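Local coordinates for protein putative uronate isomerase (Thermotoga maritima, PDB 4NAR) that is of unproven function but belongs to the lactate racemase family and may therefore racemise lactate or a related compound, at residues 6-11 / 230-235; 42-47 / 221-226; 175-180 / 344-349. All coordinates share one frame; numbering follows the deposited sequence.

Interaction 1: residues 6-11 / 230-235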
loop_
_atom_site.group_PDB
_atom_site.type_symbol
_atom_site.label_atom_id
_atom_site.label_comp_id
_atom_site.label_asym_id
_atom_site.label_seq_id
_atom_site.Cartn_x
_atom_site.Cartn_y
_atom_site.Cartn_z
ATOM N N GLU A 6 -17.762 3.581 15.016
ATOM C CA GLU A 6 -17.654 4.812 14.227
ATOM C C GLU A 6 -17.727 6.076 15.121
ATOM O O GLU A 6 -18.409 6.090 16.145
ATOM C CB GLU A 6 -18.739 4.846 13.131
ATOM C CG GLU A 6 -18.487 3.898 11.948
ATOM C CD GLU A 6 -19.740 3.612 11.111
ATOM O OE1 GLU A 6 -20.861 3.904 11.591
ATOM O OE2 GLU A 6 -19.604 3.095 9.971
ATOM N N GLY A 7 -17.013 7.127 14.729
ATOM C CA GLY A 7 -17.055 8.407 15.422
ATOM C C GLY A 7 -16.389 9.498 14.587
ATOM O O GLY A 7 -15.769 9.232 13.531
ATOM N N ASP A 8 -16.537 10.736 15.042
ATOM C CA ASP A 8 -15.831 11.862 14.444
ATOM C C ASP A 8 -15.540 12.833 15.579
ATOM O O ASP A 8 -16.349 13.720 15.862
ATOM C CB ASP A 8 -16.675 12.512 13.342
ATOM C CG ASP A 8 -15.896 13.559 12.518
ATOM O OD1 ASP A 8 -14.683 13.813 12.772
ATOM O OD2 ASP A 8 -16.515 14.125 11.580
ATOM N N PRO A 9 -14.404 12.631 16.272
ATOM C CA PRO A 9 -13.510 11.493 15.991
ATOM C C PRO A 9 -13.925 10.208 16.725
ATOM O O PRO A 9 -14.641 10.280 17.733
ATOM C CB PRO A 9 -12.156 11.979 16.516
ATOM C CG PRO A 9 -12.530 12.904 17.679
ATOM C CD PRO A 9 -13.835 13.570 17.262
ATOM N N LEU A 10 -13.494 9.052 16.212
ATOM C CA LEU A 10 -13.658 7.788 16.926
ATOM C C LEU A 10 -12.681 7.800 18.099
ATOM O O LEU A 10 -11.493 8.099 17.916
ATOM C CB LEU A 10 -13.362 6.609 16.005
ATOM C CG LEU A 10 -13.242 5.245 16.675
ATOM C CD1 LEU A 10 -14.584 4.832 17.245
ATOM C CD2 LEU A 10 -12.713 4.205 15.683
ATOM N N THR A 11 -13.168 7.505 19.305
ATOM C CA THR A 11 -12.341 7.687 20.502
ATOM C C THR A 11 -11.665 6.419 20.985
ATOM O O THR A 11 -12.169 5.311 20.757
ATOM C CB THR A 11 -13.141 8.259 21.692
ATOM O OG1 THR A 11 -14.101 7.287 22.145
ATOM C CG2 THR A 11 -13.830 9.578 21.304
ATOM N N GLU A 230 -2.884 15.826 12.128
ATOM C CA GLU A 230 -2.787 14.575 12.856
ATOM C C GLU A 230 -3.742 13.555 12.228
ATOM O O GLU A 230 -4.535 13.885 11.328
ATOM C CB GLU A 230 -3.150 14.780 14.329
ATOM C CG GLU A 230 -2.034 15.371 15.174
ATOM C CD GLU A 230 -2.174 15.034 16.660
ATOM O OE1 GLU A 230 -1.357 14.231 17.168
ATOM O OE2 GLU A 230 -3.101 15.568 17.314
ATOM N N VAL A 231 -3.664 12.319 12.709
ATOM C CA VAL A 231 -4.583 11.276 12.284
ATOM C C VAL A 231 -5.871 11.375 13.102
ATOM O O VAL A 231 -5.840 11.337 14.335
ATOM C CB VAL A 231 -3.942 9.862 12.428
ATOM C CG1 VAL A 231 -4.999 8.753 12.359
ATOM C CG2 VAL A 231 -2.856 9.659 11.375
ATOM N N ILE A 232 -6.997 11.514 12.407
ATOM C CA ILE A 232 -8.312 11.515 13.040
ATOM C C ILE A 232 -8.962 10.171 12.771
ATOM O O ILE A 232 -9.419 9.914 11.648
ATOM C CB ILE A 232 -9.231 12.627 12.451
ATOM C CG1 ILE A 232 -8.510 13.973 12.459
ATOM C CG2 ILE A 232 -10.546 12.732 13.229
ATOM C CD1 ILE A 232 -8.261 14.522 11.082
ATOM N N PRO A 233 -8.984 9.290 13.786
ATOM C CA PRO A 233 -9.662 7.997 13.617
ATOM C C PRO A 233 -11.147 8.229 13.323
ATOM O O PRO A 233 -11.752 9.139 13.904
ATOM C CB PRO A 233 -9.500 7.324 14.985
ATOM C CG PRO A 233 -8.299 7.976 15.601
ATOM C CD PRO A 233 -8.304 9.410 15.089
ATOM N N ARG A 234 -11.731 7.426 12.441
ATOM C CA ARG A 234 -13.120 7.626 12.051
ATOM C C ARG A 234 -13.950 6.342 12.138
ATOM O O ARG A 234 -15.177 6.395 12.292
ATOM C CB ARG A 234 -13.166 8.193 10.636
ATOM C CG ARG A 234 -12.554 9.602 10.527
ATOM C CD ARG A 234 -13.374 10.664 11.323
ATOM N NE ARG A 234 -14.805 10.495 11.066
ATOM C CZ ARG A 234 -15.451 11.057 10.046
ATOM N NH1 ARG A 234 -14.796 11.857 9.211
ATOM N NH2 ARG A 234 -16.751 10.829 9.860
ATOM N N ALA A 235 -13.285 5.190 12.025
ATOM C CA ALA A 235 -13.971 3.900 12.131
ATOM C C ALA A 235 -13.001 2.749 12.326
ATOM O O ALA A 235 -11.883 2.767 11.805
ATOM C CB ALA A 235 -14.834 3.631 10.899
#

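Interaction 2: residues 42-47 / 221-226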
loop_
_atom_site.group_PDB
_atom_site.type_symbol
_atom_site.label_atom_id
_atom_site.label_comp_id
_atom_site.label_asym_id
_atom_site.label_seq_id
_atom_site.Cartn_x
_atom_site.Cartn_y
_atom_site.Cartn_z
ATOM N N VAL A 42 0.734 5.912 8.203
ATOM C CA VAL A 42 0.384 6.764 9.337
ATOM C C VAL A 42 -1.097 6.548 9.670
ATOM O O VAL A 42 -1.991 6.962 8.914
ATOM C CB VAL A 42 0.707 8.257 9.051
ATOM C CG1 VAL A 42 0.628 9.099 10.337
ATOM C CG2 VAL A 42 2.103 8.371 8.431
ATOM N N ASP A 43 -1.348 5.884 10.799
ATOM C CA ASP A 43 -2.693 5.481 11.187
ATOM C C ASP A 43 -2.785 5.422 12.707
ATOM O O ASP A 43 -1.875 5.896 13.399
ATOM C CB ASP A 43 -3.057 4.123 10.551
ATOM C CG ASP A 43 -2.048 2.996 10.889
ATOM O OD1 ASP A 43 -1.552 2.893 12.050
ATOM O OD2 ASP A 43 -1.763 2.179 9.976
ATOM N N PHE A 44 -3.850 4.820 13.239
ATOM C CA PHE A 44 -3.982 4.734 14.695
ATOM C C PHE A 44 -3.771 3.319 15.280
ATOM O O PHE A 44 -4.335 2.970 16.340
ATOM C CB PHE A 44 -5.284 5.398 15.198
ATOM C CG PHE A 44 -6.549 4.821 14.602
ATOM C CD1 PHE A 44 -7.311 3.888 15.301
ATOM C CD2 PHE A 44 -6.984 5.219 13.350
ATOM C CE1 PHE A 44 -8.486 3.370 14.745
ATOM C CE2 PHE A 44 -8.152 4.703 12.793
ATOM C CZ PHE A 44 -8.902 3.783 13.489
ATOM N N THR A 45 -2.932 2.531 14.603
ATOM C CA THR A 45 -2.560 1.203 15.090
ATOM C C THR A 45 -2.232 1.197 16.582
ATOM O O THR A 45 -2.714 0.336 17.330
ATOM C CB THR A 45 -1.333 0.636 14.357
ATOM O OG1 THR A 45 -1.607 0.527 12.950
ATOM C CG2 THR A 45 -0.954 -0.721 14.944
ATOM N N HIS A 46 -1.424 2.168 17.000
ATOM C CA HIS A 46 -0.957 2.249 18.383
ATOM C C HIS A 46 -2.094 2.227 19.414
ATOM O O HIS A 46 -1.943 1.623 20.478
ATOM C CB HIS A 46 -0.029 3.459 18.584
ATOM C CG HIS A 46 -0.709 4.795 18.458
ATOM N ND1 HIS A 46 -0.844 5.658 19.520
ATOM C CD2 HIS A 46 -1.258 5.417 17.382
ATOM C CE1 HIS A 46 -1.462 6.761 19.113
ATOM N NE2 HIS A 46 -1.722 6.638 17.827
ATOM N N LEU A 47 -3.229 2.854 19.086
ATOM C CA LEU A 47 -4.406 2.811 19.947
ATOM C C LEU A 47 -5.036 1.419 19.953
ATOM O O LEU A 47 -5.611 0.994 20.954
ATOM C CB LEU A 47 -5.463 3.841 19.512
ATOM C CG LEU A 47 -5.213 5.357 19.617
ATOM C CD1 LEU A 47 -6.402 6.130 19.032
ATOM C CD2 LEU A 47 -4.948 5.808 21.052
ATOM N N LEU A 221 -9.326 -6.075 11.805
ATOM C CA LEU A 221 -9.604 -4.834 12.502
ATOM C C LEU A 221 -9.275 -3.746 11.475
ATOM O O LEU A 221 -8.124 -3.312 11.351
ATOM C CB LEU A 221 -8.756 -4.742 13.780
ATOM C CG LEU A 221 -8.982 -5.903 14.768
ATOM C CD1 LEU A 221 -8.094 -7.105 14.476
ATOM C CD2 LEU A 221 -8.807 -5.469 16.221
ATOM N N ASN A 222 -10.295 -3.368 10.703
ATOM C CA ASN A 222 -10.140 -2.538 9.513
ATOM C C ASN A 222 -10.381 -1.057 9.865
ATOM O O ASN A 222 -11.513 -0.631 10.134
ATOM C CB ASN A 222 -11.115 -3.024 8.430
ATOM C CG ASN A 222 -10.764 -2.510 7.030
ATOM O OD1 ASN A 222 -10.119 -1.460 6.873
ATOM N ND2 ASN A 222 -11.184 -3.259 6.001
HETATM N N MSE A 223 -9.300 -0.287 9.877
HETATM C CA MSE A 223 -9.347 1.115 10.268
HETATM C C MSE A 223 -9.708 2.028 9.104
HETATM O O MSE A 223 -9.346 1.768 7.949
HETATM C CB MSE A 223 -7.977 1.548 10.783
HETATM C CG MSE A 223 -7.532 0.895 12.089
HETATM SE SE MSE A 223 -5.682 1.396 12.474
HETATM C CE MSE A 223 -4.795 0.710 10.887
ATOM N N VAL A 224 -10.406 3.117 9.415
ATOM C CA VAL A 224 -10.564 4.224 8.473
ATOM C C VAL A 224 -10.292 5.529 9.237
ATOM O O VAL A 224 -10.707 5.683 10.400
ATOM C CB VAL A 224 -11.968 4.236 7.815
ATOM C CG1 VAL A 224 -12.035 5.274 6.708
ATOM C CG2 VAL A 224 -12.312 2.867 7.255
ATOM N N TYR A 225 -9.592 6.465 8.602
ATOM C CA TYR A 225 -9.191 7.686 9.284
ATOM C C TYR A 225 -8.964 8.828 8.300
ATOM O O TYR A 225 -8.811 8.626 7.089
ATOM C CB TYR A 225 -7.902 7.458 10.075
ATOM C CG TYR A 225 -6.886 6.713 9.247
ATOM C CD1 TYR A 225 -6.854 5.325 9.258
ATOM C CD2 TYR A 225 -5.977 7.389 8.425
ATOM C CE1 TYR A 225 -5.945 4.619 8.477
ATOM C CE2 TYR A 225 -5.052 6.687 7.641
ATOM C CZ TYR A 225 -5.049 5.302 7.670
ATOM O OH TYR A 225 -4.152 4.576 6.911
ATOM N N GLU A 226 -8.935 10.039 8.847
ATOM C CA GLU A 226 -8.496 11.205 8.097
ATOM C C GLU A 226 -7.110 11.607 8.566
ATOM O O GLU A 226 -6.711 11.305 9.698
ATOM C CB GLU A 226 -9.453 12.371 8.303
ATOM C CG GLU A 226 -10.793 12.169 7.654
ATOM C CD GLU A 226 -11.886 12.915 8.386
ATOM O OE1 GLU A 226 -11.596 13.500 9.462
ATOM O OE2 GLU A 226 -13.033 12.911 7.888
HETATM O O HOH W 1 -3.404 1.711 7.543
#

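Interaction 3: residues 175-180 / 344-349. With SO4 (sulfate ion), chain B.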
loop_
_atom_site.group_PDB
_atom_site.type_symbol
_atom_site.label_atom_id
_atom_site.label_comp_id
_atom_site.label_asym_id
_atom_site.label_seq_id
_atom_site.Cartn_x
_atom_site.Cartn_y
_atom_site.Cartn_z
ATOM N N VAL A 175 2.900 -13.962 -6.671
ATOM C CA VAL A 175 1.523 -13.498 -6.636
ATOM C C VAL A 175 1.442 -11.961 -6.658
ATOM O O VAL A 175 0.518 -11.380 -7.251
ATOM C CB VAL A 175 0.748 -14.100 -5.425
ATOM C CG1 VAL A 175 1.393 -13.664 -4.080
ATOM C CG2 VAL A 175 -0.745 -13.753 -5.495
ATOM N N VAL A 176 2.426 -11.306 -6.045
ATOM C CA VAL A 176 2.443 -9.848 -5.973
ATOM C C VAL A 176 2.772 -9.220 -7.347
ATOM O O VAL A 176 2.169 -8.207 -7.747
ATOM C CB VAL A 176 3.394 -9.365 -4.846
ATOM C CG1 VAL A 176 3.637 -7.840 -4.928
ATOM C CG2 VAL A 176 2.834 -9.794 -3.451
ATOM N N ASP A 177 3.707 -9.828 -8.075
ATOM C CA ASP A 177 4.009 -9.398 -9.441
ATOM C C ASP A 177 2.740 -9.458 -10.293
ATOM O O ASP A 177 2.427 -8.517 -11.050
ATOM C CB ASP A 177 5.080 -10.293 -10.077
ATOM C CG ASP A 177 6.507 -9.927 -9.636
ATOM O OD1 ASP A 177 6.688 -9.248 -8.586
ATOM O OD2 ASP A 177 7.457 -10.333 -10.349
ATOM N N THR A 178 2.021 -10.572 -10.141
ATOM C CA THR A 178 0.820 -10.867 -10.905
ATOM C C THR A 178 -0.274 -9.840 -10.665
ATOM O O THR A 178 -0.873 -9.346 -11.627
ATOM C CB THR A 178 0.265 -12.266 -10.559
ATOM O OG1 THR A 178 1.208 -13.265 -10.963
ATOM C CG2 THR A 178 -1.080 -12.519 -11.255
ATOM N N PHE A 179 -0.550 -9.506 -9.404
ATOM C CA PHE A 179 -1.625 -8.540 -9.189
ATOM C C PHE A 179 -1.222 -7.128 -9.617
ATOM O O PHE A 179 -2.042 -6.383 -10.159
ATOM C CB PHE A 179 -2.244 -8.610 -7.775
ATOM C CG PHE A 179 -1.558 -7.758 -6.728
ATOM C CD1 PHE A 179 -1.670 -6.366 -6.732
ATOM C CD2 PHE A 179 -0.875 -8.362 -5.678
ATOM C CE1 PHE A 179 -1.066 -5.592 -5.749
ATOM C CE2 PHE A 179 -0.275 -7.592 -4.679
ATOM C CZ PHE A 179 -0.370 -6.204 -4.716
ATOM N N HIS A 180 0.037 -6.769 -9.384
ATOM C CA HIS A 180 0.523 -5.460 -9.814
ATOM C C HIS A 180 0.411 -5.299 -11.335
ATOM O O HIS A 180 -0.006 -4.246 -11.827
ATOM C CB HIS A 180 1.958 -5.220 -9.341
ATOM C CG HIS A 180 2.051 -4.715 -7.936
ATOM N ND1 HIS A 180 1.584 -3.471 -7.557
ATOM C CD2 HIS A 180 2.567 -5.280 -6.815
ATOM C CE1 HIS A 180 1.801 -3.294 -6.264
ATOM N NE2 HIS A 180 2.397 -4.378 -5.792
ATOM N N ASP A 344 12.257 -11.472 -18.936
ATOM C CA ASP A 344 12.521 -11.814 -17.539
ATOM C C ASP A 344 12.411 -10.628 -16.560
ATOM O O ASP A 344 12.483 -10.821 -15.340
ATOM C CB ASP A 344 13.913 -12.428 -17.413
ATOM C CG ASP A 344 15.011 -11.478 -17.885
ATOM O OD1 ASP A 344 14.714 -10.571 -18.710
ATOM O OD2 ASP A 344 16.174 -11.638 -17.445
ATOM N N PHE A 345 12.246 -9.410 -17.078
ATOM C CA PHE A 345 12.259 -8.217 -16.227
ATOM C C PHE A 345 11.100 -8.249 -15.236
ATOM O O PHE A 345 9.979 -8.656 -15.586
ATOM C CB PHE A 345 12.197 -6.944 -17.073
ATOM C CG PHE A 345 12.476 -5.685 -16.300
ATOM C CD1 PHE A 345 11.428 -4.902 -15.814
ATOM C CD2 PHE A 345 13.790 -5.275 -16.060
ATOM C CE1 PHE A 345 11.687 -3.726 -15.104
ATOM C CE2 PHE A 345 14.058 -4.098 -15.351
ATOM C CZ PHE A 345 13.008 -3.329 -14.868
ATOM N N ASN A 346 11.384 -7.832 -14.004
ATOM C CA ASN A 346 10.415 -7.903 -12.917
ATOM C C ASN A 346 9.166 -7.029 -13.144
ATOM O O ASN A 346 9.268 -5.807 -13.283
ATOM C CB ASN A 346 11.075 -7.518 -11.592
ATOM C CG ASN A 346 10.108 -7.598 -10.427
ATOM O OD1 ASN A 346 9.366 -6.642 -10.147
ATOM N ND2 ASN A 346 10.093 -8.750 -9.750
ATOM N N LYS A 347 7.990 -7.654 -13.127
ATOM C CA LYS A 347 6.754 -6.960 -13.468
ATOM C C LYS A 347 6.232 -5.974 -12.416
ATOM O O LYS A 347 5.440 -5.072 -12.745
ATOM C CB LYS A 347 5.677 -7.974 -13.863
ATOM C CG LYS A 347 5.898 -8.526 -15.266
ATOM C CD LYS A 347 4.937 -9.647 -15.598
ATOM C CE LYS A 347 5.284 -10.272 -16.947
ATOM N NZ LYS A 347 4.545 -9.594 -18.035
ATOM N N ASN A 348 6.675 -6.138 -11.169
ATOM C CA ASN A 348 6.315 -5.218 -10.092
ATOM C C ASN A 348 6.988 -3.862 -10.359
ATOM O O ASN A 348 6.315 -2.821 -10.421
ATOM C CB ASN A 348 6.724 -5.803 -8.722
ATOM C CG ASN A 348 6.053 -5.091 -7.530
ATOM O OD1 ASN A 348 5.473 -3.995 -7.657
ATOM N ND2 ASN A 348 6.145 -5.718 -6.359
ATOM N N VAL A 349 8.307 -3.884 -10.535
ATOM C CA VAL A 349 9.050 -2.717 -11.017
ATOM C C VAL A 349 8.459 -2.146 -12.322
ATOM O O VAL A 349 8.300 -0.921 -12.464
ATOM C CB VAL A 349 10.537 -3.060 -11.252
ATOM C CG1 VAL A 349 11.277 -1.882 -11.910
ATOM C CG2 VAL A 349 11.203 -3.475 -9.942
HETATM S S SO4 B . 4.603 -3.602 -2.713
HETATM O O1 SO4 B . 3.342 -4.236 -3.135
HETATM O O2 SO4 B . 4.872 -3.951 -1.309
HETATM O O3 SO4 B . 5.692 -4.066 -3.585
HETATM O O4 SO4 B . 4.479 -2.134 -2.840
HETATM O O HOH W 2 7.812 -10.475 -12.872
#

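Interaction 1: residues 6-11 / 230-235
The guanidinium of R234 and the carboxylate of D8 lie stacked, their planes only 6° apart, with D8 CG 3.5 Å from R234 CZ and over the centre of the group. Because the carboxylate sits above the plane, no N-H points at it, and the long 3.7 Å approach of D8 OD2 to R234 NH1 is a salt bridge of charges alone. The edge of the guanidinium is used differently: R234 NE donates to the backbone oxygen of G7 at 2.9 Å, in the carbonyl plane and on a lone pair. Bends at chi2 and chi3 fold the arginine chain back, so that its end approaches the 6-11 segment although its CB sets out away from it. NH1 has a further salt-bridge partner in E226. An alanine in place of R234 would probably leave the D8 carboxylate without the positive charge stacked on it, G7 O without its side-chain donor and E226 without its salt-bridge mate.

Next to this polar pair, P9, which follows a cis peptide bond, rests CB on I232 CG2 (3.7 Å). L10 turns CB towards P233 CB and lays L10 CD2 3.7 Å from A235 C. L10 N donates to P233 O at 2.9 Å, and G7 N to R234 O at 3.1 Å. Where the two strands pair, E6 CG touches A235 CB, while E6 OE2 is hydrogen-bonded to Y237 OH.

E6 and A235 form an antiparallel, non-hydrogen-bonded pair at the edge of the mixed sheet, beside a classic beta bulge in which R234 and A235 both face V224.

Interaction 2: residues 42-47 / 221-226
M223, present as selenomethionine, runs alongside F44, in the opposite sense to the phenyl side chain, and touches it from CB onward. CB lies 3.6 Å from F44 CZ, at the tip of the ring. CG comes over the same ring at 3.5 Å from CZ, a CH-pi contact, and SE then stands above the ring centre, 3.9 Å from the centroid and 1° off the normal: a Met-aromatic contact. A bend at chi3 (-59°) turns CE to the carboxylate of D43, where it lies 3.5 Å from OD2, with T45 OG1 also close by.

D43 in turn has several partners. Its CA sits over the face of the Y225 ring, 4.3 Å from the centroid. Its OD1 accepts from both T45 N and T45 OG1, reached from one face of the carboxylate, and the bond from T45 N makes an Asx turn as the helix 45-58 begins. Its OD2 accepts a hydrogen bond from a water that is also hydrogen-bonded to Y225 OH, and another joins it to T37 OG1.

The direct contact is thus largely apolar, and the polar link from segment to segment runs through the water between D43 OD2 and Y225 OH.

Interaction 3: residues 175-180 / 344-349
Two first torsions bring H180 and N348 together: H180 CG stands anti to the carbonyl carbon (chi1 -83°), and N348 CG anti to the backbone N (chi1 -164°). The setting is a helix-to-helix contact in which helix 173-186 meets the N-terminal end of helix 347-357, whose N-cap is N346. The N346 side chain caps this end through OD1, which accepts from V349 N at 3.0 Å and more weakly from N348 N.

The amide of N348 is tilted 24° against the imidazole, and its OD1 lies over one ring face towards the rim, 3.3 Å from H180 CD2. F179 CE1 covers the opposite face, over the centre, so the ring is held between the two. At its edge, H180 NE2 donates to O1 of a sulfate ion at 2.8 Å, while N348 ND2 reaches O3 of the same ion at 3.3 Å. T72 and W283 also bond this sulfate, which probably came from the crystallisation liquor.

D177 approaches the capped helix end. Its carboxylate is nearly perpendicular to the N346 amide, and although OD2 and N346 ND2 are close, the angle is too poor for a hydrogen bond. A charge so near the first turn of a helix would probably be favoured by its dipole. A water makes the link instead, donating to D177 OD2 at 2.6 Å and accepting from K347 N at 2.8 Å.

In the fold
Interactions 1 and 2 are neighbours, their centres 9 Å apart, and share the mixed sheet: strands 231-240 and 217-227 follow each other in the chain and lie side by side. A salt bridge from R234 to E226 joins them, and A235 O packs on F44 CZ. In sequence, interaction 2 falls wholly within the span of interaction 1, whereas interaction 3 alternates with both. It lies on the other side of the chain's centre, about 28 Å from interaction 2 and 35 Å from interaction 1, centre to centre. Helix 173-186, in sequence between mixed-sheet strands 144-150 and 217-227, there meets helix 347-357, between two parallel-sheet strands, so the contact probably joins the mixed-sheet part of the chain to the parallel-sheet part.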